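Local coordinates for Cwp19 (Clostridioides difficile, PDB 5OQ3), which probably hydrolyses cell-wall material through the TIM-barrel glycoside hydrolase domain described here, the whole protein being tentatively assigned an N-acetylmuramoyl-L-alanine amidase activity, at residues Tyr192-Val197 / Asn216-Asn221; Ile249-Ser254 / Glu266-Thr271; Ser260-Asn265 / Ser303-Trp308; Tyr286-Leu291 / Asp319-Gln324. All coordinates share one frame; numbering follows the deposited sequence. Where two conformers were deposited one is given.

Interaction 1: Tyr192-Val197 / Asn216-Asn221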
loop_
_atom_site.group_PDB
_atom_site.type_symbol
_atom_site.label_atom_id
_atom_site.label_comp_id
_atom_site.label_asym_id
_atom_site.label_seq_id
_atom_site.Cartn_x
_atom_site.Cartn_y
_atom_site.Cartn_z
ATOM N N TYR A 192 5.810 2.609 -0.823
ATOM C CA TYR A 192 7.145 2.473 -1.386
ATOM C C TYR A 192 7.191 3.052 -2.796
ATOM O O TYR A 192 6.450 2.630 -3.691
ATOM C CB TYR A 192 7.655 1.036 -1.363
ATOM C CG TYR A 192 7.705 0.430 0.009
ATOM C CD1 TYR A 192 8.722 0.765 0.897
ATOM C CD2 TYR A 192 6.731 -0.468 0.437
ATOM C CE1 TYR A 192 8.770 0.215 2.161
ATOM C CE2 TYR A 192 6.776 -1.025 1.714
ATOM C CZ TYR A 192 7.803 -0.690 2.548
ATOM O OH TYR A 192 7.834 -1.234 3.802
ATOM N N PHE A 193 8.093 4.015 -2.965
ATOM C CA PHE A 193 8.284 4.655 -4.220
ATOM C C PHE A 193 9.777 4.597 -4.552
ATOM O O PHE A 193 10.311 3.498 -4.647
ATOM C CB PHE A 193 7.644 6.066 -4.202
ATOM C CG PHE A 193 6.177 6.014 -4.025
ATOM C CD1 PHE A 193 5.376 5.744 -5.105
ATOM C CD2 PHE A 193 5.617 6.070 -2.749
ATOM C CE1 PHE A 193 4.036 5.642 -4.965
ATOM C CE2 PHE A 193 4.270 5.959 -2.607
ATOM C CZ PHE A 193 3.472 5.745 -3.710
ATOM N N TYR A 194 10.488 5.712 -4.618
ATOM C CA TYR A 194 11.934 5.634 -4.753
ATOM C C TYR A 194 12.472 5.162 -3.412
ATOM O O TYR A 194 11.924 5.528 -2.371
ATOM C CB TYR A 194 12.538 7.007 -5.095
ATOM C CG TYR A 194 12.442 7.410 -6.531
ATOM C CD1 TYR A 194 11.312 8.036 -7.021
ATOM C CD2 TYR A 194 13.522 7.211 -7.405
ATOM C CE1 TYR A 194 11.230 8.443 -8.363
ATOM C CE2 TYR A 194 13.461 7.618 -8.735
ATOM C CZ TYR A 194 12.298 8.193 -9.209
ATOM O OH TYR A 194 12.245 8.565 -10.522
ATOM N N PRO A 195 13.552 4.334 -3.423
ATOM C CA PRO A 195 14.026 3.792 -2.158
ATOM C C PRO A 195 14.934 4.698 -1.404
ATOM O O PRO A 195 15.326 4.369 -0.315
ATOM C CB PRO A 195 14.815 2.567 -2.598
ATOM C CG PRO A 195 15.305 2.913 -3.989
ATOM C CD PRO A 195 14.171 3.656 -4.597
ATOM N N GLY A 196 15.346 5.814 -1.950
ATOM C CA GLY A 196 16.134 6.700 -1.124
ATOM C C GLY A 196 16.462 7.903 -1.881
ATOM O O GLY A 196 16.129 8.019 -3.079
ATOM N N VAL A 197 17.078 8.819 -1.162
ATOM C CA VAL A 197 17.371 10.129 -1.681
ATOM C C VAL A 197 18.121 9.950 -2.977
ATOM O O VAL A 197 17.779 10.620 -3.935
ATOM C CB VAL A 197 18.108 11.063 -0.688
ATOM C CG1 VAL A 197 17.252 11.321 0.557
ATOM C CG2 VAL A 197 19.484 10.532 -0.302
ATOM N N ASN A 216 12.483 17.360 -8.370
ATOM C CA ASN A 216 11.156 17.647 -8.849
ATOM C C ASN A 216 10.744 16.670 -9.980
ATOM O O ASN A 216 9.600 16.238 -10.016
ATOM C CB ASN A 216 11.036 19.104 -9.371
ATOM C CG ASN A 216 11.203 20.168 -8.295
ATOM O OD1 ASN A 216 11.245 19.879 -7.128
ATOM N ND2 ASN A 216 11.253 21.421 -8.730
ATOM N N TRP A 217 11.694 16.345 -10.837
ATOM C CA TRP A 217 11.454 15.375 -11.889
ATOM C C TRP A 217 11.125 13.992 -11.304
ATOM O O TRP A 217 10.211 13.337 -11.763
ATOM C CB TRP A 217 12.685 15.324 -12.817
ATOM C CG TRP A 217 12.676 14.272 -13.857
ATOM C CD1 TRP A 217 11.978 14.254 -15.028
ATOM C CD2 TRP A 217 13.396 13.033 -13.789
ATOM N NE1 TRP A 217 12.258 13.087 -15.691
ATOM C CE2 TRP A 217 13.122 12.317 -14.950
ATOM C CE3 TRP A 217 14.242 12.464 -12.831
ATOM C CZ2 TRP A 217 13.647 11.037 -15.186
ATOM C CZ3 TRP A 217 14.776 11.252 -13.067
ATOM C CH2 TRP A 217 14.491 10.537 -14.229
ATOM N N ARG A 218 11.840 13.554 -10.272
ATOM C CA ARG A 218 11.543 12.275 -9.636
ATOM C C ARG A 218 10.137 12.293 -9.015
ATOM O O ARG A 218 9.383 11.316 -9.166
ATOM C CB ARG A 218 12.574 11.960 -8.532
ATOM C CG ARG A 218 13.944 11.569 -9.090
ATOM C CD ARG A 218 14.870 11.251 -7.987
ATOM N NE ARG A 218 16.146 10.737 -8.492
ATOM C CZ ARG A 218 17.262 10.718 -7.793
ATOM N NH1 ARG A 218 17.296 11.221 -6.576
ATOM N NH2 ARG A 218 18.350 10.205 -8.348
ATOM N N ARG A 219 9.760 13.380 -8.337
ATOM C CA ARG A 219 8.395 13.488 -7.833
ATOM C C ARG A 219 7.353 13.383 -8.950
ATOM O O ARG A 219 6.330 12.686 -8.796
ATOM C CB ARG A 219 8.200 14.747 -6.949
ATOM C CG ARG A 219 8.778 14.642 -5.541
ATOM C CD ARG A 219 8.624 15.962 -4.764
ATOM N NE ARG A 219 9.590 16.986 -5.128
ATOM C CZ ARG A 219 10.806 17.096 -4.610
ATOM N NH1 ARG A 219 11.587 18.079 -5.008
ATOM N NH2 ARG A 219 11.215 16.226 -3.694
ATOM N N GLU A 220 7.643 14.041 -10.065
ATOM C CA GLU A 220 6.733 13.982 -11.185
ATOM C C GLU A 220 6.655 12.596 -11.824
ATOM O O GLU A 220 5.610 12.216 -12.319
ATOM C CB GLU A 220 7.040 15.054 -12.206
ATOM C CG GLU A 220 5.980 15.151 -13.308
ATOM C CD GLU A 220 4.563 15.561 -12.905
ATOM O OE1 GLU A 220 3.628 15.376 -13.715
ATOM O OE2 GLU A 220 4.340 16.041 -11.831
ATOM N N ASN A 221 7.742 11.848 -11.825
ATOM C CA ASN A 221 7.706 10.492 -12.314
ATOM C C ASN A 221 6.673 9.647 -11.570
ATOM O O ASN A 221 5.958 8.834 -12.135
ATOM C CB ASN A 221 9.092 9.819 -12.190
ATOM C CG ASN A 221 10.116 10.399 -13.129
ATOM O OD1 ASN A 221 9.798 10.898 -14.199
ATOM N ND2 ASN A 221 11.379 10.272 -12.762
#
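Y194 and R218 mark the closest approach of the two backbones, with CA atoms 8.3 Å apart. Residues 192-197 form an irregular loop after strand 186-189, while 216-221 belong to helix 214-236, so the gap between them is filled by side chains. The Y194 side chain points toward the helix, and its ring crosses the R218 chain at about a right angle. R218 CD lies over one ring face, 4.2 Å from the Y194 centroid and 20° off the ring normal, a CH-pi contact. The R218 chain is extended from CG to NE, which carries the guanidinium past the phenol to a salt bridge with D201; R218 NH1 lies 2.8 Å from V197 O. At the ring's edge, N221 ND2 donates to Y194 OH over 2.9 Å with an N-H...O angle of 161°. The acceptor lies close to the N221 amide plane, and ring and amide are nearly coplanar. F199 and Y272 meet the same tyrosine ring edge-to-face. The contact thus divides the arginine by chemistry: its methylenes cover an aromatic face, its charge is answered by D201, and the buried phenol oxygen is satisfied by an asparagine one helical turn further along.

Interaction 2: Ile249-Ser254 / Glu266-Thr271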
loop_
_atom_site.group_PDB
_atom_site.type_symbol
_atom_site.label_atom_id
_atom_site.label_comp_id
_atom_site.label_asym_id
_atom_site.label_seq_id
_atom_site.Cartn_x
_atom_site.Cartn_y
_atom_site.Cartn_z
ATOM N N ILE A 249 4.132 11.479 7.235
ATOM C CA ILE A 249 4.621 12.845 7.139
ATOM C C ILE A 249 4.979 13.120 5.656
ATOM O O ILE A 249 5.755 12.384 5.029
ATOM C CB ILE A 249 5.835 13.101 8.054
ATOM C CG1 ILE A 249 5.400 13.035 9.525
ATOM C CG2 ILE A 249 6.487 14.450 7.740
ATOM C CD1 ILE A 249 6.551 12.966 10.493
ATOM N N TRP A 250 4.409 14.201 5.130
ATOM C CA TRP A 250 4.673 14.700 3.786
ATOM C C TRP A 250 5.910 15.620 3.798
ATOM O O TRP A 250 6.962 15.247 3.243
ATOM C CB TRP A 250 3.428 15.404 3.263
ATOM C CG TRP A 250 3.643 16.141 1.994
ATOM C CD1 TRP A 250 3.816 15.602 0.734
ATOM C CD2 TRP A 250 3.717 17.566 1.832
ATOM N NE1 TRP A 250 3.983 16.617 -0.187
ATOM C CE2 TRP A 250 3.965 17.824 0.462
ATOM C CE3 TRP A 250 3.684 18.642 2.721
ATOM C CZ2 TRP A 250 4.132 19.114 -0.041
ATOM C CZ3 TRP A 250 3.795 19.939 2.189
ATOM C CH2 TRP A 250 4.034 20.146 0.850
ATOM N N ARG A 251 5.805 16.731 4.538
ATOM C CA ARG A 251 6.962 17.600 4.816
ATOM C C ARG A 251 6.767 18.141 6.234
ATOM O O ARG A 251 5.650 18.484 6.621
ATOM C CB ARG A 251 7.085 18.812 3.875
ATOM C CG ARG A 251 7.242 18.450 2.433
ATOM C CD ARG A 251 7.523 19.654 1.565
ATOM N NE ARG A 251 8.912 20.051 1.635
ATOM C CZ ARG A 251 9.449 21.025 0.908
ATOM N NH1 ARG A 251 10.744 21.240 0.979
ATOM N NH2 ARG A 251 8.692 21.797 0.145
ATOM N N ASN A 252 7.868 18.264 6.978
ATOM C CA ASN A 252 7.849 18.954 8.232
ATOM C C ASN A 252 7.763 20.489 8.021
ATOM O O ASN A 252 8.244 21.035 7.013
ATOM C CB ASN A 252 9.100 18.616 9.032
ATOM C CG ASN A 252 9.267 17.134 9.288
ATOM O OD1 ASN A 252 8.325 16.461 9.710
ATOM N ND2 ASN A 252 10.490 16.621 9.087
ATOM N N LYS A 253 7.169 21.175 9.000
ATOM C CA LYS A 253 7.057 22.631 8.975
ATOM C C LYS A 253 8.422 23.307 8.860
ATOM O O LYS A 253 8.561 24.359 8.222
ATOM C CB LYS A 253 6.279 23.126 10.203
ATOM C CG LYS A 253 5.886 24.592 10.156
ATOM C CD LYS A 253 4.826 24.917 11.206
ATOM C CE LYS A 253 3.441 24.455 10.776
ATOM N NZ LYS A 253 2.411 24.848 11.772
ATOM N N SER A 254 9.437 22.681 9.448
ATOM C CA SER A 254 10.805 23.178 9.338
ATOM C C SER A 254 11.359 23.193 7.893
ATOM O O SER A 254 12.316 23.923 7.622
ATOM C CB SER A 254 11.723 22.358 10.245
ATOM O OG SER A 254 11.681 20.971 9.925
ATOM N N GLU A 266 10.409 12.503 5.889
ATOM C CA GLU A 266 9.435 13.132 5.034
ATOM C C GLU A 266 9.296 12.384 3.726
ATOM O O GLU A 266 10.276 12.124 3.052
ATOM C CB GLU A 266 9.946 14.538 4.728
ATOM C CG GLU A 266 10.069 15.439 5.939
ATOM C CD GLU A 266 10.886 16.692 5.659
ATOM O OE1 GLU A 266 12.092 16.558 5.404
ATOM O OE2 GLU A 266 10.336 17.784 5.715
ATOM N N SER A 267 8.054 12.079 3.352
ATOM C CA SER A 267 7.815 11.359 2.091
ATOM C C SER A 267 8.200 12.149 0.846
ATOM O O SER A 267 8.667 11.552 -0.142
ATOM C CB SER A 267 6.377 10.882 1.972
ATOM O OG SER A 267 5.478 11.917 1.597
ATOM N N TYR A 268 8.114 13.477 0.923
ATOM C CA TYR A 268 8.425 14.356 -0.202
ATOM C C TYR A 268 9.890 14.206 -0.662
ATOM O O TYR A 268 10.156 14.312 -1.847
ATOM C CB TYR A 268 8.124 15.783 0.244
ATOM C CG TYR A 268 8.352 16.874 -0.742
ATOM C CD1 TYR A 268 7.331 17.267 -1.602
ATOM C CD2 TYR A 268 9.536 17.583 -0.769
ATOM C CE1 TYR A 268 7.498 18.332 -2.464
ATOM C CE2 TYR A 268 9.712 18.605 -1.662
ATOM C CZ TYR A 268 8.692 18.985 -2.502
ATOM O OH TYR A 268 8.880 20.048 -3.351
ATOM N N VAL A 269 10.775 14.050 0.330
ATOM C CA VAL A 269 12.234 14.170 0.238
ATOM C C VAL A 269 12.860 12.781 0.147
ATOM O O VAL A 269 13.797 12.541 -0.629
ATOM C CB VAL A 269 12.780 14.855 1.546
ATOM C CG1 VAL A 269 14.300 15.006 1.554
ATOM C CG2 VAL A 269 12.130 16.213 1.747
ATOM N N GLY A 270 12.362 11.875 0.976
ATOM C CA GLY A 270 13.010 10.591 1.185
ATOM C C GLY A 270 12.652 9.510 0.188
ATOM O O GLY A 270 13.433 8.604 -0.019
ATOM N N THR A 271 11.460 9.590 -0.413
ATOM C CA THR A 271 11.001 8.622 -1.442
ATOM C C THR A 271 10.318 9.266 -2.648
ATOM O O THR A 271 9.887 8.575 -3.554
ATOM C CB THR A 271 10.116 7.487 -0.850
ATOM O OG1 THR A 271 8.770 7.895 -0.660
ATOM C CG2 THR A 271 10.601 7.039 0.489
HETATM O O HOH W 1 12.984 17.955 8.154
#
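N252 N donates to E266 OE2 at 2.8 Å, meeting that oxygen on its anti side. S255 OG is a second hydrogen-bond partner of this oxygen. Two backbone bonds follow: S267 N to I249 O at 2.9 Å and Y268 N to W250 O at 3.1 Å. E266 is at the N-cap of helix 267-270; its carboxylate turns to the loop, and I249 O and W250 O accept the first two helix amides. The N252 amide lies stacked against the E266 carboxylate, and a water accepts from N252 ND2 while donating weakly to E266 OE1. T262 and G264 hold the two ends of this amide. All of this belongs to the long excursion after barrel strand 241-244, a beta-alpha loop of the TIM barrel. Farther out, the R251 guanidinium lies flat on the Y268 ring, centres 4.1 Å apart and planes 12° apart; a bend at chi3 (80°) sets it there, with R251 CD over the same face. R219 makes a cation-pi contact on the opposite face. The edge of Y268 is turned toward the face of W250, in an offset edge-to-face pair with planes at 75°, and W250 NE1 is bonded to D274.

Interaction 3: Ser260-Asn265 / Ser303-Trp308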
loop_
_atom_site.group_PDB
_atom_site.type_symbol
_atom_site.label_atom_id
_atom_site.label_comp_id
_atom_site.label_asym_id
_atom_site.label_seq_id
_atom_site.Cartn_x
_atom_site.Cartn_y
_atom_site.Cartn_z
ATOM N N SER A 260 3.618 19.838 8.372
ATOM C CA SER A 260 3.120 19.453 9.690
ATOM C C SER A 260 4.110 19.763 10.795
ATOM O O SER A 260 5.317 19.819 10.563
ATOM C CB SER A 260 2.754 17.960 9.661
ATOM O OG SER A 260 3.845 17.163 9.201
ATOM N N ASP A 261 3.570 19.968 12.005
ATOM C CA ASP A 261 4.396 20.310 13.165
ATOM C C ASP A 261 5.017 19.039 13.721
ATOM O O ASP A 261 4.638 18.525 14.792
ATOM C CB ASP A 261 3.642 21.124 14.227
ATOM C CG ASP A 261 4.556 21.568 15.381
ATOM O OD1 ASP A 261 5.788 21.745 15.163
ATOM O OD2 ASP A 261 4.042 21.710 16.512
ATOM N N THR A 262 6.002 18.552 12.969
ATOM C CA THR A 262 6.597 17.243 13.171
ATOM C C THR A 262 8.085 17.308 12.851
ATOM O O THR A 262 8.560 18.306 12.303
ATOM C CB THR A 262 5.910 16.220 12.232
ATOM O OG1 THR A 262 5.885 16.662 10.876
ATOM C CG2 THR A 262 4.453 15.943 12.634
ATOM N N SER A 263 8.807 16.239 13.167
ATOM C CA SER A 263 10.236 16.076 12.806
ATOM C C SER A 263 10.448 14.647 12.270
ATOM O O SER A 263 9.539 13.841 12.296
ATOM C CB SER A 263 11.127 16.411 14.012
ATOM O OG SER A 263 10.934 15.470 15.049
ATOM N N GLY A 264 11.619 14.327 11.729
ATOM C CA GLY A 264 11.818 12.992 11.118
ATOM C C GLY A 264 11.389 12.863 9.659
ATOM O O GLY A 264 11.120 13.850 8.996
ATOM N N ASN A 265 11.279 11.624 9.199
ATOM C CA ASN A 265 11.327 11.346 7.768
ATOM C C ASN A 265 10.115 11.860 7.012
ATOM O O ASN A 265 8.983 11.685 7.427
ATOM C CB ASN A 265 11.582 9.854 7.498
ATOM C CG ASN A 265 13.035 9.449 7.752
ATOM O OD1 ASN A 265 13.894 10.288 8.016
ATOM N ND2 ASN A 265 13.310 8.164 7.657
ATOM N N SER A 303 -2.242 13.307 17.052
ATOM C CA SER A 303 -3.313 14.294 17.104
ATOM C C SER A 303 -3.045 15.487 16.153
ATOM O O SER A 303 -3.992 16.024 15.563
ATOM C CB SER A 303 -3.556 14.743 18.546
ATOM O OG SER A 303 -2.550 15.615 18.996
ATOM N N LYS A 304 -1.796 15.893 15.995
ATOM C CA LYS A 304 -1.449 16.980 15.071
ATOM C C LYS A 304 -1.593 16.509 13.640
ATOM O O LYS A 304 -2.092 17.242 12.766
ATOM C CB LYS A 304 -0.009 17.468 15.318
ATOM C CG LYS A 304 0.136 18.157 16.670
ATOM C CD LYS A 304 1.511 18.781 16.836
ATOM C CE LYS A 304 1.576 19.596 18.112
ATOM N NZ LYS A 304 2.984 19.921 18.427
ATOM N N LEU A 305 -1.195 15.264 13.392
ATOM C CA LEU A 305 -1.246 14.758 12.040
ATOM C C LEU A 305 -2.655 14.510 11.531
ATOM O O LEU A 305 -2.918 14.755 10.338
ATOM C CB LEU A 305 -0.344 13.530 11.921
ATOM C CG LEU A 305 1.159 13.900 11.849
ATOM C CD1 LEU A 305 2.033 12.709 12.227
ATOM C CD2 LEU A 305 1.493 14.480 10.469
ATOM N N VAL A 306 -3.572 14.020 12.362
ATOM C CA VAL A 306 -4.943 13.856 11.869
ATOM C C VAL A 306 -5.507 15.211 11.412
ATOM O O VAL A 306 -6.164 15.288 10.386
ATOM C CB VAL A 306 -5.887 13.129 12.855
ATOM C CG1 VAL A 306 -5.555 11.660 12.989
ATOM C CG2 VAL A 306 -5.981 13.798 14.193
ATOM N N ALA A 307 -5.237 16.256 12.166
ATOM C CA ALA A 307 -5.684 17.605 11.802
ATOM C C ALA A 307 -5.063 18.110 10.512
ATOM O O ALA A 307 -5.730 18.694 9.654
ATOM C CB ALA A 307 -5.425 18.569 12.932
ATOM N N TRP A 308 -3.767 17.868 10.388
ATOM C CA TRP A 308 -3.036 18.316 9.211
ATOM C C TRP A 308 -3.566 17.637 7.942
ATOM O O TRP A 308 -3.825 18.297 6.921
ATOM C CB TRP A 308 -1.509 18.084 9.397
ATOM C CG TRP A 308 -0.729 18.713 8.274
ATOM C CD1 TRP A 308 -0.293 20.017 8.218
ATOM C CD2 TRP A 308 -0.321 18.084 7.018
ATOM N NE1 TRP A 308 0.360 20.225 7.029
ATOM C CE2 TRP A 308 0.360 19.076 6.274
ATOM C CE3 TRP A 308 -0.467 16.803 6.485
ATOM C CZ2 TRP A 308 0.866 18.843 5.027
ATOM C CZ3 TRP A 308 0.052 16.561 5.259
ATOM C CH2 TRP A 308 0.712 17.579 4.527
#
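D261 and K304 are brought together by two torsional choices. The aspartate CG stands opposite its own backbone N (chi1 -175°), while the lysine is extended beyond CG and so carries its ammonium along the loop. K304 NZ then reaches D261 OD2 at 2.8 Å, forming a salt bridge in which NZ approaches from above the carboxylate plane rather than within it. In S260 the backbone aims CB at the indole of W308, while chi1 (54°) sets OG between the backbone N and the carbonyl carbon, beside L305 CD2 and 2.7 Å from T262 OG1. S260 CB sits 3.9 Å from the centroid of the five-membered ring, 12° off its normal, which identifies a CH-pi contact over the face. Over that same face S260 N lies 3.5 Å from W308 NE1, while the indole N-H is itself bonded to T258 O. Between the salt bridge and the indole, L305 fills the middle. Its CD2 touches S260 OG at 3.8 Å and T262 CG2 at 3.9 Å, and the threonine and leucine side chains cross at about a right angle. T262 OG1 is hydrogen-bonded to N252 OD1. D261 is the centre of an inverse gamma turn, with T262 N bonded weakly to S260 O, consistent with three consecutive residues all reaching the helix. K304 and W308, one helical turn apart, meet D261 and S260, and L305 between them meets S260 and T262. The contact is that of a TIM-barrel beta-alpha loop, the one after strand 241-244, laid against helix 302-313, which follows the neighbouring strand 286-287.

Interaction 4: Tyr286-Leu291 / Asp319-Gln324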
loop_
_atom_site.group_PDB
_atom_site.type_symbol
_atom_site.label_atom_id
_atom_site.label_comp_id
_atom_site.label_asym_id
_atom_site.label_seq_id
_atom_site.Cartn_x
_atom_site.Cartn_y
_atom_site.Cartn_z
ATOM N N TYR A 286 -8.557 8.109 -3.155
ATOM C CA TYR A 286 -8.423 8.076 -1.695
ATOM C C TYR A 286 -6.980 8.044 -1.303
ATOM O O TYR A 286 -6.130 7.610 -2.063
ATOM C CB TYR A 286 -9.237 6.907 -1.100
ATOM C CG TYR A 286 -8.739 5.491 -1.229
ATOM C CD1 TYR A 286 -7.758 5.011 -0.362
ATOM C CD2 TYR A 286 -9.265 4.615 -2.156
ATOM C CE1 TYR A 286 -7.351 3.695 -0.405
ATOM C CE2 TYR A 286 -8.873 3.271 -2.174
ATOM C CZ TYR A 286 -7.905 2.829 -1.290
ATOM O OH TYR A 286 -7.516 1.488 -1.289
ATOM N N VAL A 287 -6.716 8.477 -0.068
ATOM C CA VAL A 287 -5.367 8.530 0.471
ATOM C C VAL A 287 -5.428 8.040 1.912
ATOM O O VAL A 287 -6.390 8.313 2.661
ATOM C CB VAL A 287 -4.813 9.990 0.378
ATOM C CG1 VAL A 287 -5.577 10.962 1.301
ATOM C CG2 VAL A 287 -3.319 10.018 0.638
ATOM N N VAL A 288 -4.388 7.274 2.279
ATOM C CA VAL A 288 -4.312 6.614 3.591
ATOM C C VAL A 288 -2.974 6.902 4.264
ATOM O O VAL A 288 -2.094 6.036 4.309
ATOM C CB VAL A 288 -4.589 5.095 3.511
ATOM C CG1 VAL A 288 -4.777 4.537 4.899
ATOM C CG2 VAL A 288 -5.747 4.781 2.599
ATOM N N PRO A 289 -2.769 8.123 4.799
ATOM C CA PRO A 289 -1.510 8.362 5.472
ATOM C C PRO A 289 -1.336 7.366 6.616
ATOM O O PRO A 289 -2.271 7.095 7.384
ATOM C CB PRO A 289 -1.642 9.809 5.975
ATOM C CG PRO A 289 -3.125 10.072 5.978
ATOM C CD PRO A 289 -3.723 9.232 4.917
ATOM N N GLN A 290 -0.095 6.858 6.751
ATOM C CA GLN A 290 0.217 5.882 7.790
ATOM C C GLN A 290 0.627 6.629 9.056
ATOM O O GLN A 290 1.770 7.073 9.213
ATOM C CB GLN A 290 1.342 4.971 7.270
ATOM C CG GLN A 290 0.857 4.149 6.107
ATOM C CD GLN A 290 1.931 3.256 5.474
ATOM O OE1 GLN A 290 3.003 3.023 6.001
ATOM N NE2 GLN A 290 1.604 2.725 4.322
ATOM N N LEU A 291 -0.359 6.805 9.945
ATOM C CA LEU A 291 -0.141 7.519 11.198
ATOM C C LEU A 291 0.116 6.541 12.303
ATOM O O LEU A 291 -0.616 6.470 13.304
ATOM C CB LEU A 291 -1.337 8.440 11.497
ATOM C CG LEU A 291 -1.706 9.448 10.393
ATOM C CD1 LEU A 291 -2.728 10.447 10.959
ATOM C CD2 LEU A 291 -0.511 10.166 9.808
ATOM N N ASP A 319 -10.965 11.046 -0.779
ATOM C CA ASP A 319 -11.329 10.458 0.499
ATOM C C ASP A 319 -10.108 10.178 1.357
ATOM O O ASP A 319 -9.130 9.556 0.915
ATOM C CB ASP A 319 -12.150 9.172 0.276
ATOM C CG ASP A 319 -13.448 9.403 -0.419
ATOM O OD1 ASP A 319 -14.121 10.428 -0.201
ATOM O OD2 ASP A 319 -13.806 8.497 -1.203
ATOM N N LEU A 320 -10.195 10.642 2.595
ATOM C CA LEU A 320 -9.139 10.450 3.575
ATOM C C LEU A 320 -9.479 9.331 4.557
ATOM O O LEU A 320 -10.495 9.421 5.288
ATOM C CB LEU A 320 -8.899 11.757 4.333
ATOM C CG LEU A 320 -7.935 11.707 5.522
ATOM C CD1 LEU A 320 -6.521 11.279 5.120
ATOM C CD2 LEU A 320 -7.911 13.092 6.179
ATOM N N TYR A 321 -8.598 8.323 4.623
ATOM C CA TYR A 321 -8.716 7.263 5.636
ATOM C C TYR A 321 -7.429 7.308 6.435
ATOM O O TYR A 321 -6.386 7.536 5.862
ATOM C CB TYR A 321 -8.924 5.867 4.995
ATOM C CG TYR A 321 -9.980 5.779 3.919
ATOM C CD1 TYR A 321 -11.251 6.292 4.114
ATOM C CD2 TYR A 321 -9.707 5.202 2.710
ATOM C CE1 TYR A 321 -12.223 6.204 3.133
ATOM C CE2 TYR A 321 -10.689 5.086 1.719
ATOM C CZ TYR A 321 -11.909 5.607 1.944
ATOM O OH TYR A 321 -12.849 5.493 0.952
ATOM N N ILE A 322 -7.488 7.052 7.744
ATOM C CA ILE A 322 -6.293 7.037 8.547
ATOM C C ILE A 322 -5.739 5.635 8.670
ATOM O O ILE A 322 -6.470 4.690 9.004
ATOM C CB ILE A 322 -6.559 7.606 9.948
ATOM C CG1 ILE A 322 -7.169 8.998 9.855
ATOM C CG2 ILE A 322 -5.304 7.531 10.812
ATOM C CD1 ILE A 322 -6.367 10.025 9.086
ATOM N N GLY A 323 -4.433 5.502 8.348
ATOM C CA GLY A 323 -3.754 4.248 8.596
ATOM C C GLY A 323 -3.423 4.113 10.068
ATOM O O GLY A 323 -2.672 4.921 10.632
ATOM N N GLN A 324 -3.946 3.052 10.691
ATOM C CA GLN A 324 -3.822 2.822 12.129
ATOM C C GLN A 324 -2.799 1.746 12.416
ATOM O O GLN A 324 -2.932 0.604 11.951
ATOM C CB GLN A 324 -5.192 2.373 12.711
ATOM C CG GLN A 324 -6.432 3.179 12.315
ATOM C CD GLN A 324 -6.573 4.617 12.836
ATOM O OE1 GLN A 324 -7.507 5.289 12.454
ATOM N NE2 GLN A 324 -5.734 5.072 13.751
#
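Y286 and Y321 meet obliquely: Y321 CE2 lies over one face of the Y286 ring, 3.6 Å from Y286 CG, with centroids 5.2 Å apart and planes at 49°. V288 CG2 lies at the edge of both rings, near the plane of each. A chi1 of 75° puts the Y286 ring between its backbone N and carbonyl carbon, and its hydroxyl is hydrogen-bonded to H120 and H188. Behind these rings the backbones run parallel. V287 is bonded through both its groups: its N donates to D319 O at 2.8 Å, and its O accepts from Y321 N at 3.0 Å in a nearly straight bond. Farther along, P289 O receives G323 N at 2.9 Å and G323 O receives L291 N at 3.1 Å. These bonds flank a single bridge between Q290 and G323, whose CA atoms are 4.4 Å apart. Other apolar groups complete the seam: P289 CD packs tightly on L320 CD1, and L291 CD1 touches I322 CG2 at 3.9 Å. Backbone hydrogen bonding thus continues past the short strand 286-287, through P289, G323 and L291; the buried backbone groups of V287 find partners within the sheet, and the histidines fix the hydroxyl end of Y286, whose ring packs on Y321.

All four contacts lie in the second half of one closed eight-stranded parallel barrel. Interaction 1 comes first along the chain and closes before the others open; interactions 2 and 3 alternate their segments, as do 3 and 4. Centres of interactions 1 and 2 are 12 Å apart and joined directly, through the bonds of R219 to Y268 O and of Y194 N to T271 O. Interactions 2 and 3, 10 Å apart, share the excursion after strand 241-244. Interaction 4 pairs the strands that helix 302-313 connects in a beta-alpha-beta crossover, and L291 packs on V306 and L305 of that helix, interaction 3's second segment. The contacts thus run continuously from helix 214-236 to the barrel wall.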